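Local coordinates for GGDEF and EAL domain-containing protein (Vibrio cholerae O1 str. 2010EL-1786, PDB 6PWK), which acts as the c-di-GMP receptor LapD, part of a regulatory circuit that controls large adhesins in cell adhesion and biofilm formation, at the interface of chains A and B. Numbering follows the deposited sequence. Chains: chain A/B, GGDEF and EAL domain-containing protein.

Contact 1: the interface of chains A and B. Residues chain A 10, 14; chain B 9, 13.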
# COMPACT_ATOMS: atom_id res chain seq x y z
N ALA A 10 28.81 8.17 23.96
CA ALA A 10 28.76 6.72 23.81
C ALA A 10 27.36 6.19 24.06
O ALA A 10 26.87 5.33 23.32
CB ALA A 10 29.77 6.05 24.75
N ARG A 14 24.99 4.50 21.49
CA ARG A 14 24.50 3.16 21.79
C ARG A 14 22.99 3.08 21.67
O ARG A 14 22.45 2.10 21.14
CB ARG A 14 24.95 2.74 23.19
CG ARG A 14 24.42 1.38 23.63
CD ARG A 14 24.88 1.05 25.04
NE ARG A 14 26.33 1.21 25.18
CZ ARG A 14 27.22 0.35 24.70
NH1 ARG A 14 26.82 -0.72 24.04
NH2 ARG A 14 28.52 0.58 24.88
N GLU B 9 35.41 0.72 19.48
CA GLU B 9 34.07 0.65 20.06
C GLU B 9 33.24 1.86 19.65
O GLU B 9 32.06 1.72 19.30
CB GLU B 9 34.16 0.55 21.58
CG GLU B 9 32.81 0.63 22.27
CD GLU B 9 32.77 1.67 23.37
OE1 GLU B 9 32.07 1.45 24.38
OE2 GLU B 9 33.45 2.71 23.22
N LEU B 13 30.10 1.60 17.10
CA LEU B 13 28.84 2.19 17.54
C LEU B 13 28.37 3.26 16.57
O LEU B 13 27.19 3.32 16.20
CB LEU B 13 29.00 2.78 18.95
CG LEU B 13 28.61 1.91 20.14
CD1 LEU B 13 28.65 2.71 21.43
CD2 LEU B 13 27.23 1.30 19.93
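A:Arg14 lies across B:Leu13 and reaches B:Glu9 with its tip, linking helices 3-18 of the two chains, the S helices, which run side by side in parallel as a coiled coil. At its root, CA takes CD2 of B:Leu13 at 3.8 Å, while CB meets CD1 of the same leucine at 4.1 Å. From CB the chain first runs extended, with CG anti to the backbone N (chi1 177°), and then bends at chi3 (-51°), which turns the guanidinium toward B:Leu13 and B:Glu9. There B:Leu13 CD1 sits 4.1 Å above one face of the guanidinium, toward its rim. NH2 forms the charged end of the contact, a long salt bridge of 3.7 Å to the carboxylate oxygen OE1 of B:Glu9. The two side chains cross at about a right angle with their planes 54° apart, a pairing more electrostatic than closely fitted. B:Leu13 CD1 also packs against the backbone carbonyl O of A:Ala10, at 3.7 Å, one turn before the arginine. The charged pair thus borders a leucine packed on helix backbone, and the patch probably helps keep the S helices paired and in register.

Contact 2: the interface of chains A and B. Residues chain A 281, 315-316, 319; chain B 281, 284-285, 319.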
# COMPACT_ATOMS: atom_id res chain seq x y z
N PRO A 281 -6.05 -5.10 -7.26
CA PRO A 281 -6.97 -4.70 -8.34
C PRO A 281 -6.84 -5.55 -9.59
O PRO A 281 -7.82 -5.67 -10.34
CB PRO A 281 -6.57 -3.23 -8.60
CG PRO A 281 -5.17 -3.12 -8.09
CD PRO A 281 -5.11 -4.02 -6.90
N HIS A 315 -13.90 -1.14 0.51
CA HIS A 315 -13.96 -0.62 -0.85
C HIS A 315 -13.38 -1.61 -1.86
O HIS A 315 -13.95 -1.80 -2.93
CB HIS A 315 -13.25 0.73 -0.92
CG HIS A 315 -13.77 1.72 0.07
ND1 HIS A 315 -13.03 2.15 1.15
CD2 HIS A 315 -14.97 2.34 0.17
CE1 HIS A 315 -13.74 3.01 1.86
NE2 HIS A 315 -14.92 3.14 1.28
N TYR A 316 -12.24 -2.24 -1.53
CA TYR A 316 -11.77 -3.36 -2.33
C TYR A 316 -12.81 -4.46 -2.39
O TYR A 316 -13.06 -5.05 -3.45
CB TYR A 316 -10.46 -3.91 -1.77
CG TYR A 316 -9.22 -3.10 -2.09
CD1 TYR A 316 -8.74 -3.01 -3.39
CD2 TYR A 316 -8.52 -2.45 -1.08
CE1 TYR A 316 -7.60 -2.29 -3.67
CE2 TYR A 316 -7.38 -1.73 -1.36
CZ TYR A 316 -6.92 -1.65 -2.65
OH TYR A 316 -5.79 -0.92 -2.93
N LEU A 319 -15.78 -3.59 -4.64
CA LEU A 319 -15.40 -3.72 -6.04
C LEU A 319 -15.37 -5.18 -6.46
O LEU A 319 -15.79 -5.53 -7.57
CB LEU A 319 -14.04 -3.06 -6.29
CG LEU A 319 -13.96 -1.55 -6.09
CD1 LEU A 319 -12.58 -1.03 -6.42
CD2 LEU A 319 -15.03 -0.84 -6.91
N PRO B 281 -9.36 2.81 -3.78
CA PRO B 281 -10.60 2.12 -4.18
C PRO B 281 -11.87 2.81 -3.69
O PRO B 281 -12.92 2.67 -4.34
CB PRO B 281 -10.44 0.72 -3.57
CG PRO B 281 -9.43 0.88 -2.48
CD PRO B 281 -8.49 1.95 -2.96
N ILE B 284 -12.85 5.00 -6.44
CA ILE B 284 -13.43 4.31 -7.58
C ILE B 284 -14.89 3.95 -7.31
O ILE B 284 -15.73 3.98 -8.21
CB ILE B 284 -12.60 3.06 -7.93
CG1 ILE B 284 -11.13 3.44 -8.15
CG2 ILE B 284 -13.15 2.37 -9.18
CD1 ILE B 284 -10.25 2.28 -8.57
N ARG B 285 -15.22 3.60 -6.06
CA ARG B 285 -16.62 3.41 -5.69
C ARG B 285 -17.38 4.72 -5.72
O ARG B 285 -18.52 4.78 -6.19
CB ARG B 285 -16.72 2.79 -4.30
CG ARG B 285 -16.34 1.33 -4.21
CD ARG B 285 -16.63 0.83 -2.81
NE ARG B 285 -18.05 0.89 -2.49
CZ ARG B 285 -18.55 0.80 -1.26
NH1 ARG B 285 -17.73 0.65 -0.23
NH2 ARG B 285 -19.86 0.86 -1.06
N LEU B 319 -10.18 -0.04 -13.71
CA LEU B 319 -11.39 -0.02 -12.89
C LEU B 319 -12.03 1.36 -12.89
O LEU B 319 -13.26 1.48 -12.94
CB LEU B 319 -11.07 -0.47 -11.47
CG LEU B 319 -10.58 -1.91 -11.29
CD1 LEU B 319 -10.30 -2.19 -9.82
CD2 LEU B 319 -11.59 -2.90 -11.85
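B:Pro281 sets its CG on the face of the A:Tyr316 ring where the EAL domains touch in the deposited assembly, a pairing that probably reflects the dimer in the cell. In this CH-pi contact CG stands over the middle of the phenol ring, 3.5 Å from its centroid. The tyrosine CG lies beside its backbone N (chi1 -78°), which carries the ring to the proline. CB of the proline packs on A:His315 CB at 3.9 Å and on A:Leu319 CD1 at 4.0 Å. The proline, first residue of helix 281-292, is cupped by A:His315, A:Tyr316 and A:Leu319 of helix 314-326. One turn further on, B:Arg285 CG touches A:Leu319 CD2 at 3.7 Å, and its CD lies 3.6 Å from A:His315 CA and at the imidazole edge, in plane. A bend at chi3 (63°) then brings the guanidinium NH1 near A:His315 CD2, with the planes 44° apart. NH1 is also 4.0 Å from the imidazole NE2, which might disfavour a charged histidine, though its charge is not seen. Farther out, B:Ile284 CG2 borders A:Leu319 CD2 at 4.4 Å. B:Leu319 points CD1 at A:Pro281 CB, 4.1 Å away, with the chains' roles exchanged.

Contact 3: the interface of chains A and B. Residues chain A 10, 13-14, 17; chain B 10, 13-14, 17-18.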
# COMPACT_ATOMS: atom_id res chain seq x y z
N ALA A 10 28.81 8.17 23.96
CA ALA A 10 28.76 6.72 23.81
C ALA A 10 27.36 6.19 24.06
O ALA A 10 26.87 5.33 23.32
CB ALA A 10 29.77 6.05 24.75
N LEU A 13 25.05 7.28 21.21
CA LEU A 13 25.35 6.44 20.06
C LEU A 13 24.84 5.02 20.27
O LEU A 13 24.30 4.40 19.35
CB LEU A 13 26.85 6.43 19.78
CG LEU A 13 27.33 7.21 18.56
CD1 LEU A 13 26.82 8.64 18.60
CD2 LEU A 13 28.85 7.18 18.47
N ARG A 14 24.99 4.50 21.49
CA ARG A 14 24.50 3.16 21.79
C ARG A 14 22.99 3.08 21.67
O ARG A 14 22.45 2.10 21.14
CB ARG A 14 24.95 2.74 23.19
CG ARG A 14 24.42 1.38 23.63
CD ARG A 14 24.88 1.05 25.04
NE ARG A 14 26.33 1.21 25.18
CZ ARG A 14 27.22 0.35 24.70
NH1 ARG A 14 26.82 -0.72 24.04
NH2 ARG A 14 28.52 0.58 24.88
N ALA A 17 21.88 3.31 17.97
CA ALA A 17 22.13 2.11 17.18
C ALA A 17 21.18 0.97 17.55
O ALA A 17 20.75 0.22 16.67
CB ALA A 17 23.58 1.67 17.35
N ALA B 10 33.83 3.05 19.69
CA ALA B 10 33.11 4.25 19.28
C ALA B 10 32.83 4.24 17.78
O ALA B 10 31.74 4.63 17.35
CB ALA B 10 33.90 5.50 19.68
N LEU B 13 30.10 1.60 17.10
CA LEU B 13 28.84 2.19 17.54
C LEU B 13 28.37 3.26 16.57
O LEU B 13 27.19 3.32 16.20
CB LEU B 13 29.00 2.78 18.95
CG LEU B 13 28.61 1.91 20.14
CD1 LEU B 13 28.65 2.71 21.43
CD2 LEU B 13 27.23 1.30 19.93
N ARG B 14 29.29 4.13 16.13
CA ARG B 14 28.96 5.12 15.12
C ARG B 14 28.56 4.47 13.81
O ARG B 14 27.70 4.99 13.09
CB ARG B 14 30.15 6.06 14.90
CG ARG B 14 29.89 7.17 13.90
CD ARG B 14 31.14 8.01 13.69
NE ARG B 14 30.80 9.39 13.33
CZ ARG B 14 30.53 9.79 12.09
NH1 ARG B 14 30.57 8.93 11.08
NH2 ARG B 14 30.23 11.06 11.86
N ALA B 17 25.02 3.17 14.07
CA ALA B 17 24.03 4.23 14.24
C ALA B 17 23.84 5.04 12.97
O ALA B 17 22.72 5.47 12.67
CB ALA B 17 24.43 5.14 15.40
N TYR B 18 24.91 5.26 12.21
CA TYR B 18 24.90 6.24 11.13
C TYR B 18 25.13 5.67 9.74
O TYR B 18 25.16 6.45 8.78
CB TYR B 18 25.95 7.33 11.41
CG TYR B 18 25.64 8.19 12.61
CD1 TYR B 18 24.34 8.57 12.91
CD2 TYR B 18 26.66 8.63 13.45
CE1 TYR B 18 24.06 9.36 14.01
CE2 TYR B 18 26.39 9.42 14.55
CZ TYR B 18 25.09 9.78 14.83
OH TYR B 18 24.82 10.56 15.92
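The phenol oxygen OH of B:Tyr18 lies 3.9 Å from CD1 of A:Leu13, a van der Waals contact at the C-terminal end of the S-helix coiled coil. The two side chains cross at about a right angle, and the methyl also touches the ring rim at CE2. The other methyl of A:Leu13, CD2, drops onto the partner backbone, 3.9 Å from both N and CA of B:Arg14, with the carbonyl O of B:Ala10 at 4.0 Å. B:Leu13 uses its own CD2 in the same way on A:Arg14. The leucines differ in their second torsion (chi2 53° in chain A, -173° in chain B), and their methyls depart from exact two-fold symmetry, a difference that may reflect the fit at this resolution. Ala10, Leu13 and Ala17 follow the three-then-four spacing of heptad core positions. The small side chains of the Ala17 pair probably allow the close approach of the helices here: CB of A:Ala17 meets the backbone N of B:Ala17 at 3.9 Å, and CB of B:Ala17 faces the carbonyl O of A:Leu13 at 4.0 Å. Behind this layer, B:Arg14 extends from CG to NE and has one guanidinium face under B:Tyr18 CD2, which stands 4.2 Å above the plane and over its centre.

Contact 1 and contact 3 are two portions of one helix pair: their C-alpha centres lie about 4 Å apart, and they share A:Ala10, A:Arg14 and B:Leu13, the first adding the charged flank to the apolar core of the second. Contact 2 is a separate patch, about 50 Å from contact 1 and about 46 Å from contact 3 between C-alpha centres, built from helices 281-292 and 314-326 in the EAL domains. The two chains thus meet at widely spaced points of this c-di-GMP-bound assembly. Such an arrangement could couple the pairing of the S helices to that of the EAL domains, although the structure alone does not show this.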